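Local structure of putative Zn-dependent exopeptidase (Bacteroides vulgatus ATCC 8482, 3GUX) at residues 227-232 with 240-245; 213-218 with 247-252; 21-26 with 302-307. The protein probably acts as a zinc-dependent aminopeptidase of peptidase family M28, removing residues from the N-terminal ends of peptides. All blocks are in the same frame, centred on the assembly; numbering follows the deposited sequence.

Along the chain the three contacts are nested: 227-232 with 240-245 (contact 1) lies inside the loop closed by contact 2, and both lie inside the span closed by contact 3. Contact 1 is the middle piece. Its centre is about 13 Å from that of contact 2 and about 15 Å from that of contact 3, and it touches both, whereas contacts 2 and 3 stay about 10 Å apart at their nearest atoms. Thr305 of helix 296-311 packs on Ile229 of helix 223-236. Contacts 1 and 2 thus pack the paired strands 212-214 and 242-244 beside edge strand 265-269 of the mixed sheet, while contact 3 fixes the N-terminal segment to helix 296-311.

Contact 1: 227-232 with 240-245; sequences KKIWKK and KYFVKE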
loop_
_atom_site.group_PDB
_atom_site.type_symbol
_atom_site.label_atom_id
_atom_site.label_comp_id
_atom_site.label_asym_id
_atom_site.label_seq_id
_atom_site.Cartn_x
_atom_site.Cartn_y
_atom_site.Cartn_z
ATOM N N LYS A 227 -0.926 -14.484 -8.309
ATOM C CA LYS A 227 -0.266 -15.785 -8.281
ATOM C C LYS A 227 1.258 -15.635 -8.250
ATOM O O LYS A 227 1.951 -16.460 -7.635
ATOM C CB LYS A 227 -0.729 -16.651 -9.480
ATOM N N LYS A 228 1.758 -14.588 -8.918
ATOM C CA LYS A 228 3.187 -14.274 -8.977
ATOM C C LYS A 228 3.732 -13.935 -7.604
ATOM O O LYS A 228 4.796 -14.401 -7.198
ATOM C CB LYS A 228 3.397 -13.083 -9.913
ATOM C CG LYS A 228 4.842 -12.713 -10.199
ATOM C CD LYS A 228 4.974 -11.301 -10.765
ATOM C CE LYS A 228 4.229 -11.112 -12.067
ATOM N NZ LYS A 228 4.496 -9.769 -12.640
ATOM N N ILE A 229 3.003 -13.070 -6.909
ATOM C CA ILE A 229 3.341 -12.619 -5.583
ATOM C C ILE A 229 3.309 -13.795 -4.584
ATOM O O ILE A 229 4.235 -13.973 -3.788
ATOM C CB ILE A 229 2.381 -11.456 -5.149
ATOM C CG1 ILE A 229 2.636 -10.203 -6.013
ATOM C CG2 ILE A 229 2.539 -11.149 -3.674
ATOM C CD1 ILE A 229 1.485 -9.095 -5.980
ATOM N N TRP A 230 2.268 -14.622 -4.660
ATOM C CA TRP A 230 2.154 -15.772 -3.757
ATOM C C TRP A 230 3.241 -16.801 -4.062
ATOM O O TRP A 230 3.752 -17.431 -3.144
ATOM C CB TRP A 230 0.767 -16.407 -3.817
ATOM C CG TRP A 230 -0.239 -15.884 -2.818
ATOM C CD1 TRP A 230 -0.927 -16.626 -1.894
ATOM C CD2 TRP A 230 -0.686 -14.524 -2.639
ATOM N NE1 TRP A 230 -1.777 -15.831 -1.179
ATOM C CE2 TRP A 230 -1.645 -14.537 -1.609
ATOM C CE3 TRP A 230 -0.359 -13.302 -3.242
ATOM C CZ2 TRP A 230 -2.266 -13.372 -1.150
ATOM C CZ3 TRP A 230 -0.993 -12.156 -2.803
ATOM C CH2 TRP A 230 -1.938 -12.202 -1.774
ATOM N N LYS A 231 3.598 -16.932 -5.344
ATOM C CA LYS A 231 4.699 -17.777 -5.804
ATOM C C LYS A 231 5.997 -17.375 -5.146
ATOM O O LYS A 231 6.709 -18.211 -4.606
ATOM C CB LYS A 231 4.875 -17.695 -7.345
ATOM C CG LYS A 231 5.929 -18.603 -7.955
ATOM C CD LYS A 231 6.035 -18.414 -9.505
ATOM C CE LYS A 231 7.267 -19.174 -10.060
ATOM N NZ LYS A 231 7.590 -18.760 -11.439
ATOM N N LYS A 232 6.294 -16.081 -5.174
ATOM C CA LYS A 232 7.548 -15.586 -4.606
ATOM C C LYS A 232 7.615 -15.803 -3.109
ATOM O O LYS A 232 8.655 -16.182 -2.582
ATOM C CB LYS A 232 7.751 -14.107 -4.936
ATOM C CG LYS A 232 9.098 -13.520 -4.428
ATOM C CD LYS A 232 10.321 -14.134 -5.047
ATOM C CE LYS A 232 10.517 -13.763 -6.499
ATOM N NZ LYS A 232 11.823 -14.348 -6.947
ATOM N N LYS A 240 3.617 -19.963 4.788
ATOM C CA LYS A 240 2.736 -19.946 5.966
ATOM C C LYS A 240 1.810 -18.751 5.954
ATOM O O LYS A 240 0.652 -18.823 6.389
ATOM C CB LYS A 240 3.564 -19.838 7.247
ATOM N N TYR A 241 2.336 -17.642 5.457
ATOM C CA TYR A 241 1.620 -16.386 5.409
ATOM C C TYR A 241 0.796 -16.211 4.150
ATOM O O TYR A 241 -0.286 -15.684 4.234
ATOM C CB TYR A 241 2.595 -15.226 5.532
ATOM C CG TYR A 241 3.315 -15.194 6.849
ATOM C CD1 TYR A 241 2.697 -14.650 7.979
ATOM C CD2 TYR A 241 4.594 -15.706 6.971
ATOM C CE1 TYR A 241 3.329 -14.605 9.195
ATOM C CE2 TYR A 241 5.250 -15.681 8.201
ATOM C CZ TYR A 241 4.614 -15.109 9.303
ATOM O OH TYR A 241 5.256 -15.057 10.525
ATOM N N PHE A 242 1.297 -16.699 3.004
ATOM C CA PHE A 242 0.615 -16.524 1.720
ATOM C C PHE A 242 -0.036 -17.824 1.276
ATOM O O PHE A 242 0.570 -18.618 0.542
ATOM C CB PHE A 242 1.602 -16.004 0.676
ATOM C CG PHE A 242 2.040 -14.591 0.923
ATOM C CD1 PHE A 242 3.023 -14.304 1.849
ATOM C CD2 PHE A 242 1.438 -13.537 0.250
ATOM C CE1 PHE A 242 3.397 -12.995 2.087
ATOM C CE2 PHE A 242 1.818 -12.231 0.477
ATOM C CZ PHE A 242 2.800 -11.964 1.400
ATOM N N VAL A 243 -1.278 -18.012 1.731
ATOM C CA VAL A 243 -2.069 -19.209 1.455
ATOM C C VAL A 243 -2.658 -19.139 0.048
ATOM O O VAL A 243 -3.475 -18.238 -0.244
ATOM C CB VAL A 243 -3.213 -19.401 2.492
ATOM C CG1 VAL A 243 -4.016 -20.658 2.180
ATOM C CG2 VAL A 243 -2.651 -19.472 3.902
ATOM N N LYS A 244 -2.272 -20.085 -0.818
ATOM C CA LYS A 244 -2.745 -20.089 -2.195
ATOM C C LYS A 244 -4.115 -20.719 -2.251
ATOM O O LYS A 244 -4.284 -21.809 -2.799
ATOM C CB LYS A 244 -1.802 -20.859 -3.100
ATOM C CG LYS A 244 -0.402 -20.348 -3.154
ATOM C CD LYS A 244 0.363 -21.152 -4.138
ATOM C CE LYS A 244 1.770 -20.704 -4.251
ATOM N NZ LYS A 244 2.530 -21.698 -5.066
ATOM N N GLU A 245 -5.097 -20.050 -1.675
ATOM C CA GLU A 245 -6.476 -20.526 -1.645
ATOM C C GLU A 245 -7.361 -19.311 -1.735
ATOM O O GLU A 245 -6.981 -18.239 -1.257
ATOM C CB GLU A 245 -6.782 -21.301 -0.356
ATOM C CG GLU A 245 -5.914 -22.576 -0.145
ATOM C CD GLU A 245 -6.202 -23.328 1.153
ATOM O OE1 GLU A 245 -7.213 -23.025 1.825
ATOM O OE2 GLU A 245 -5.397 -24.225 1.500
#
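Trp230 and Phe242 carry this contact, which closes the helix-to-strand half of a small beta-alpha-beta unit: strand 212-214, helix 223-236 and then strand 242-244, which pairs alongside the first strand. The aromatic part is a T-shaped stack. The edge of Phe242 points at the six-membered ring of Trp230, with the planes at 89° and the centroids 5.0 Å apart. Phe242 CD2 does the touching, 3.6 Å above the indole plane of Trp230. Next to it, Phe242 CB makes a CH-pi contact over the five-membered ring of Trp230, 3.8 Å from its centroid. Phe242 CB and CD2 both lie over the indole, and chi1 of -69°, with CG anti to the carbonyl carbon, sets CG beside the backbone N. Apolar packing adds Ile229, whose CG2 comes within 4.3 Å of Phe242 CE2. Both Ile229 and Phe242 also rest on Ile268 of strand 265-269, and Tyr214 meets the indole of Trp230 as well.

The polar part is slighter. Trp230 NE1 donates to Val243 O at 3.1 Å, a weak bond bent to 128°, while its stronger partner is Phe212 O on the neighbouring strand. The indole nitrogen thus bridges the two paired strands. At the exposed margin, Lys244, the centre of an inverse gamma turn, runs its extended chain past the helix. Its CG is 4.0 Å from Trp230 CD1, and its CE lies 4.0 Å from Trp230 O.

Contact 2: 213-218 with 247-252; sequences YYEGYS and GGETVD
Tyr213 and Gly247 meet where the two segments pack most tightly: Gly247 has no side chain, and its CA sits 3.6 Å from Tyr213 CB. Here the backbones bond directly, Gly247 N to Tyr214 O at 2.7 Å and Gly216 N to Gly248 O at 2.9 Å. Buried in the same part, Glu215 caps the turn into helix 218-221 and ties to it segment 247-252, the loop between strand 242-244 and helix 253-260. Its CG is anti to the backbone N (chi1 -176°), against Thr250 CG2 at 3.5 Å, and the bend at chi2 turns CD back toward the turn. OE1 accepts from Ser218 N on the syn side and from Ser218 OG, and also bonds His254 NE2; OE2 takes Tyr217 N from above the carboxylate plane and, on its anti side, Thr250 N across the contact at 3.0 Å, nearly straight (173°). An alanine in place of Glu215 would probably leave Thr250 N, Ser218 N and Tyr217 N without this acceptor and lose the bond to His254. Toward solvent the fit is looser: the exposed Glu249 extends its chain past Gly216, and its OE1 lies 3.4 Å from Tyr217 N at too poor an angle for a hydrogen bond.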
loop_
_atom_site.group_PDB
_atom_site.type_symbol
_atom_site.label_atom_id
_atom_site.label_comp_id
_atom_site.label_asym_id
_atom_site.label_seq_id
_atom_site.Cartn_x
_atom_site.Cartn_y
_atom_site.Cartn_z
ATOM N N TYR A 213 -4.874 -14.714 1.919
ATOM C CA TYR A 213 -5.488 -15.614 0.970
ATOM C C TYR A 213 -5.634 -14.906 -0.371
ATOM O O TYR A 213 -5.471 -13.670 -0.440
ATOM C CB TYR A 213 -6.861 -16.069 1.503
ATOM C CG TYR A 213 -6.790 -17.223 2.470
ATOM C CD1 TYR A 213 -6.235 -17.063 3.720
ATOM C CD2 TYR A 213 -7.283 -18.484 2.124
ATOM C CE1 TYR A 213 -6.157 -18.110 4.598
ATOM C CE2 TYR A 213 -7.213 -19.542 3.013
ATOM C CZ TYR A 213 -6.640 -19.333 4.253
ATOM O OH TYR A 213 -6.532 -20.344 5.170
ATOM N N TYR A 214 -5.932 -15.674 -1.432
ATOM C CA TYR A 214 -6.254 -15.050 -2.710
ATOM C C TYR A 214 -7.549 -14.305 -2.459
ATOM O O TYR A 214 -8.583 -14.926 -2.194
ATOM C CB TYR A 214 -6.452 -16.036 -3.854
ATOM C CG TYR A 214 -5.237 -16.800 -4.327
ATOM C CD1 TYR A 214 -3.979 -16.206 -4.405
ATOM C CD2 TYR A 214 -5.381 -18.085 -4.809
ATOM C CE1 TYR A 214 -2.888 -16.916 -4.862
ATOM C CE2 TYR A 214 -4.312 -18.784 -5.289
ATOM C CZ TYR A 214 -3.068 -18.204 -5.312
ATOM O OH TYR A 214 -2.012 -18.924 -5.801
ATOM N N GLU A 215 -7.471 -12.974 -2.469
ATOM C CA GLU A 215 -8.639 -12.132 -2.245
ATOM C C GLU A 215 -9.503 -12.159 -3.495
ATOM O O GLU A 215 -8.975 -12.109 -4.632
ATOM C CB GLU A 215 -8.196 -10.720 -1.854
ATOM C CG GLU A 215 -9.340 -9.771 -1.492
ATOM C CD GLU A 215 -9.998 -9.152 -2.718
ATOM O OE1 GLU A 215 -9.286 -8.831 -3.692
ATOM O OE2 GLU A 215 -11.226 -8.975 -2.710
ATOM N N GLY A 216 -10.822 -12.249 -3.279
ATOM C CA GLY A 216 -11.787 -12.433 -4.368
ATOM C C GLY A 216 -11.703 -11.509 -5.568
ATOM O O GLY A 216 -11.652 -11.985 -6.705
ATOM N N TYR A 217 -11.740 -10.195 -5.336
ATOM C CA TYR A 217 -11.675 -9.227 -6.441
ATOM C C TYR A 217 -10.321 -9.321 -7.162
ATOM O O TYR A 217 -10.278 -9.410 -8.413
ATOM C CB TYR A 217 -11.988 -7.806 -5.971
ATOM C CG TYR A 217 -12.141 -6.827 -7.104
ATOM C CD1 TYR A 217 -13.378 -6.608 -7.704
ATOM C CD2 TYR A 217 -11.043 -6.121 -7.583
ATOM C CE1 TYR A 217 -13.507 -5.714 -8.787
ATOM C CE2 TYR A 217 -11.150 -5.235 -8.634
ATOM C CZ TYR A 217 -12.380 -5.014 -9.219
ATOM O OH TYR A 217 -12.433 -4.129 -10.264
ATOM N N SER A 218 -9.240 -9.358 -6.388
ATOM C CA SER A 218 -7.895 -9.516 -6.944
ATOM C C SER A 218 -7.787 -10.777 -7.845
ATOM O O SER A 218 -7.181 -10.722 -8.902
ATOM C CB SER A 218 -6.832 -9.590 -5.836
ATOM O OG SER A 218 -6.815 -8.422 -4.969
ATOM N N GLY A 247 -9.850 -16.780 -0.653
ATOM C CA GLY A 247 -10.298 -16.344 0.649
ATOM C C GLY A 247 -11.620 -15.631 0.454
ATOM O O GLY A 247 -12.499 -16.122 -0.265
ATOM N N GLY A 248 -11.762 -14.482 1.090
ATOM C CA GLY A 248 -12.971 -13.681 0.965
ATOM C C GLY A 248 -12.791 -12.593 -0.072
ATOM O O GLY A 248 -11.677 -12.347 -0.549
ATOM N N GLU A 249 -13.905 -11.962 -0.438
ATOM C CA GLU A 249 -13.900 -10.834 -1.355
ATOM C C GLU A 249 -14.163 -9.608 -0.505
ATOM O O GLU A 249 -15.127 -9.562 0.251
ATOM C CB GLU A 249 -14.934 -10.991 -2.452
ATOM C CG GLU A 249 -15.005 -9.741 -3.306
ATOM C CD GLU A 249 -15.566 -9.974 -4.666
ATOM O OE1 GLU A 249 -15.089 -10.905 -5.356
ATOM O OE2 GLU A 249 -16.446 -9.190 -5.063
ATOM N N THR A 250 -13.319 -8.600 -0.650
ATOM C CA THR A 250 -13.408 -7.446 0.196
ATOM C C THR A 250 -13.452 -6.141 -0.578
ATOM O O THR A 250 -12.760 -6.000 -1.585
ATOM C CB THR A 250 -12.203 -7.436 1.160
ATOM O OG1 THR A 250 -12.377 -6.386 2.109
ATOM C CG2 THR A 250 -10.887 -7.241 0.421
ATOM N N VAL A 251 -14.285 -5.205 -0.109
ATOM C CA VAL A 251 -14.320 -3.865 -0.677
ATOM C C VAL A 251 -13.069 -3.195 -0.164
ATOM O O VAL A 251 -12.863 -3.143 1.029
ATOM C CB VAL A 251 -15.585 -3.023 -0.273
ATOM C CG1 VAL A 251 -15.744 -2.919 1.228
ATOM C CG2 VAL A 251 -15.483 -1.637 -0.843
ATOM N N ASP A 252 -12.208 -2.702 -1.052
ATOM C CA ASP A 252 -10.946 -2.078 -0.630
ATOM C C ASP A 252 -10.437 -1.175 -1.758
ATOM O O ASP A 252 -10.972 -1.204 -2.850
ATOM C CB ASP A 252 -9.932 -3.175 -0.245
ATOM C CG ASP A 252 -8.992 -2.763 0.885
ATOM O OD1 ASP A 252 -8.897 -1.544 1.150
ATOM O OD2 ASP A 252 -8.314 -3.651 1.480
#

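Contact 3: 21-26 with 302-307; sequences APEFDA and VGQTVM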
loop_
_atom_site.group_PDB
_atom_site.type_symbol
_atom_site.label_atom_id
_atom_site.label_comp_id
_atom_site.label_asym_id
_atom_site.label_seq_id
_atom_site.Cartn_x
_atom_site.Cartn_y
_atom_site.Cartn_z
ATOM N N ALA A 21 16.341 -9.529 -3.685
ATOM C CA ALA A 21 16.193 -8.126 -3.336
ATOM C C ALA A 21 16.956 -7.824 -2.059
ATOM O O ALA A 21 17.279 -8.751 -1.334
ATOM C CB ALA A 21 14.699 -7.769 -3.180
ATOM N N PRO A 22 17.256 -6.533 -1.791
ATOM C CA PRO A 22 17.867 -6.150 -0.523
ATOM C C PRO A 22 16.981 -6.582 0.615
ATOM O O PRO A 22 15.786 -6.844 0.403
ATOM C CB PRO A 22 17.886 -4.628 -0.574
ATOM C CG PRO A 22 17.876 -4.309 -2.014
ATOM C CD PRO A 22 17.049 -5.360 -2.661
ATOM N N GLU A 23 17.547 -6.644 1.806
ATOM C CA GLU A 23 16.801 -7.100 2.970
ATOM C C GLU A 23 15.869 -6.037 3.539
ATOM O O GLU A 23 16.295 -4.911 3.870
ATOM C CB GLU A 23 17.769 -7.570 4.063
ATOM C CG GLU A 23 18.576 -8.764 3.679
ATOM C CD GLU A 23 17.754 -10.037 3.475
ATOM O OE1 GLU A 23 16.746 -10.237 4.183
ATOM O OE2 GLU A 23 18.154 -10.860 2.630
ATOM N N PHE A 24 14.586 -6.393 3.612
ATOM C CA PHE A 24 13.589 -5.563 4.245
ATOM C C PHE A 24 13.874 -5.643 5.731
ATOM O O PHE A 24 14.025 -6.729 6.250
ATOM C CB PHE A 24 12.181 -6.118 3.929
ATOM C CG PHE A 24 11.039 -5.423 4.621
ATOM C CD1 PHE A 24 10.603 -5.856 5.867
ATOM C CD2 PHE A 24 10.366 -4.364 4.002
ATOM C CE1 PHE A 24 9.562 -5.235 6.513
ATOM C CE2 PHE A 24 9.284 -3.717 4.642
ATOM C CZ PHE A 24 8.889 -4.162 5.896
ATOM N N ASP A 25 13.925 -4.495 6.411
ATOM C CA ASP A 25 14.162 -4.443 7.875
ATOM C C ASP A 25 12.844 -4.338 8.609
ATOM O O ASP A 25 12.215 -3.259 8.643
ATOM C CB ASP A 25 15.087 -3.281 8.239
ATOM C CG ASP A 25 15.705 -3.435 9.630
ATOM O OD1 ASP A 25 15.002 -3.241 10.624
ATOM O OD2 ASP A 25 16.888 -3.813 9.703
ATOM N N ALA A 26 12.401 -5.468 9.156
ATOM C CA ALA A 26 11.132 -5.523 9.875
ATOM C C ALA A 26 11.099 -4.674 11.153
ATOM O O ALA A 26 9.992 -4.186 11.511
ATOM C CB ALA A 26 10.734 -6.971 10.166
ATOM N N VAL A 302 5.754 -10.084 4.539
ATOM C CA VAL A 302 5.069 -9.233 3.565
ATOM C C VAL A 302 6.045 -8.320 2.842
ATOM O O VAL A 302 6.057 -8.243 1.609
ATOM C CB VAL A 302 3.964 -8.391 4.215
ATOM C CG1 VAL A 302 3.369 -7.372 3.194
ATOM C CG2 VAL A 302 2.896 -9.336 4.753
ATOM N N GLY A 303 6.853 -7.626 3.610
ATOM C CA GLY A 303 7.780 -6.668 3.057
ATOM C C GLY A 303 8.792 -7.322 2.140
ATOM O O GLY A 303 9.030 -6.829 1.030
ATOM N N GLN A 304 9.383 -8.437 2.562
ATOM C CA GLN A 304 10.412 -9.073 1.708
ATOM C C GLN A 304 9.823 -9.620 0.415
ATOM O O GLN A 304 10.484 -9.571 -0.655
ATOM C CB GLN A 304 11.131 -10.215 2.438
ATOM C CG GLN A 304 12.470 -10.608 1.775
ATOM C CD GLN A 304 13.421 -9.435 1.751
ATOM O OE1 GLN A 304 13.719 -8.878 2.808
ATOM N NE2 GLN A 304 13.893 -9.039 0.546
ATOM N N THR A 305 8.617 -10.186 0.515
ATOM C CA THR A 305 7.934 -10.757 -0.658
ATOM C C THR A 305 7.680 -9.634 -1.653
ATOM O O THR A 305 8.001 -9.783 -2.813
ATOM C CB THR A 305 6.617 -11.470 -0.281
ATOM O OG1 THR A 305 6.924 -12.633 0.485
ATOM C CG2 THR A 305 5.762 -11.857 -1.534
ATOM N N VAL A 306 7.184 -8.485 -1.175
ATOM C CA VAL A 306 6.935 -7.351 -2.065
ATOM C C VAL A 306 8.226 -6.872 -2.727
ATOM O O VAL A 306 8.238 -6.617 -3.919
ATOM C CB VAL A 306 6.159 -6.180 -1.388
ATOM C CG1 VAL A 306 6.097 -4.938 -2.301
ATOM C CG2 VAL A 306 4.744 -6.607 -1.084
HETATM N N MSE A 307 9.316 -6.833 -1.992
HETATM C CA MSE A 307 10.567 -6.397 -2.620
HETATM C C MSE A 307 11.095 -7.397 -3.633
HETATM O O MSE A 307 11.460 -6.996 -4.737
HETATM C CB MSE A 307 11.608 -6.094 -1.578
HETATM C CG MSE A 307 11.054 -5.092 -0.650
HETATM SE SE MSE A 307 12.394 -4.221 0.235
HETATM C CE MSE A 307 12.478 -2.894 -1.106
#
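Ala21 begins the contact by turning its methyl onto the helix, CB lying 3.9 Å from CB of Met307, which is built as selenomethionine. Pro22 follows with its carbonyl: Gln304 NE2 donates to Pro22 O at 2.9 Å, almost straight at 177°, with the oxygen in the plane of the amide. Glu23 is the exposed residue of the run, yet its bent side chain brings OE1 to 3.6 Å from Gln304 OE1. Lys300 probably eases that meeting of two oxygens, since its NZ forms a salt bridge with Glu23 and a hydrogen bond to Gln304 OE1.

Phe24 comes next and is held twice. Its N donates to Gln304 OE1 at 2.8 Å, so one side-chain amide grips the extended backbone through both its C=O and its N-H. Gln304 CG is anti to its backbone N (chi1 -162°), and a bend at chi2 then turns CD toward the 21-26 backbone. The Phe24 ring lies with one face against the helix, where Gly303 CA lies over its centre, 3.6 Å from the centroid, in a CH-pi contact made possible by the missing side chain. The selenium of Met307 comes to its edge. Asp25 ends the run as N-cap of helix 26-37, its OD1 taking Ser28 N. Segment 21-26 packs against helix 296-311, with helix 131-146 touching Phe24 through Glu139 and Met307 through Gln143, and leads into helix 26-37.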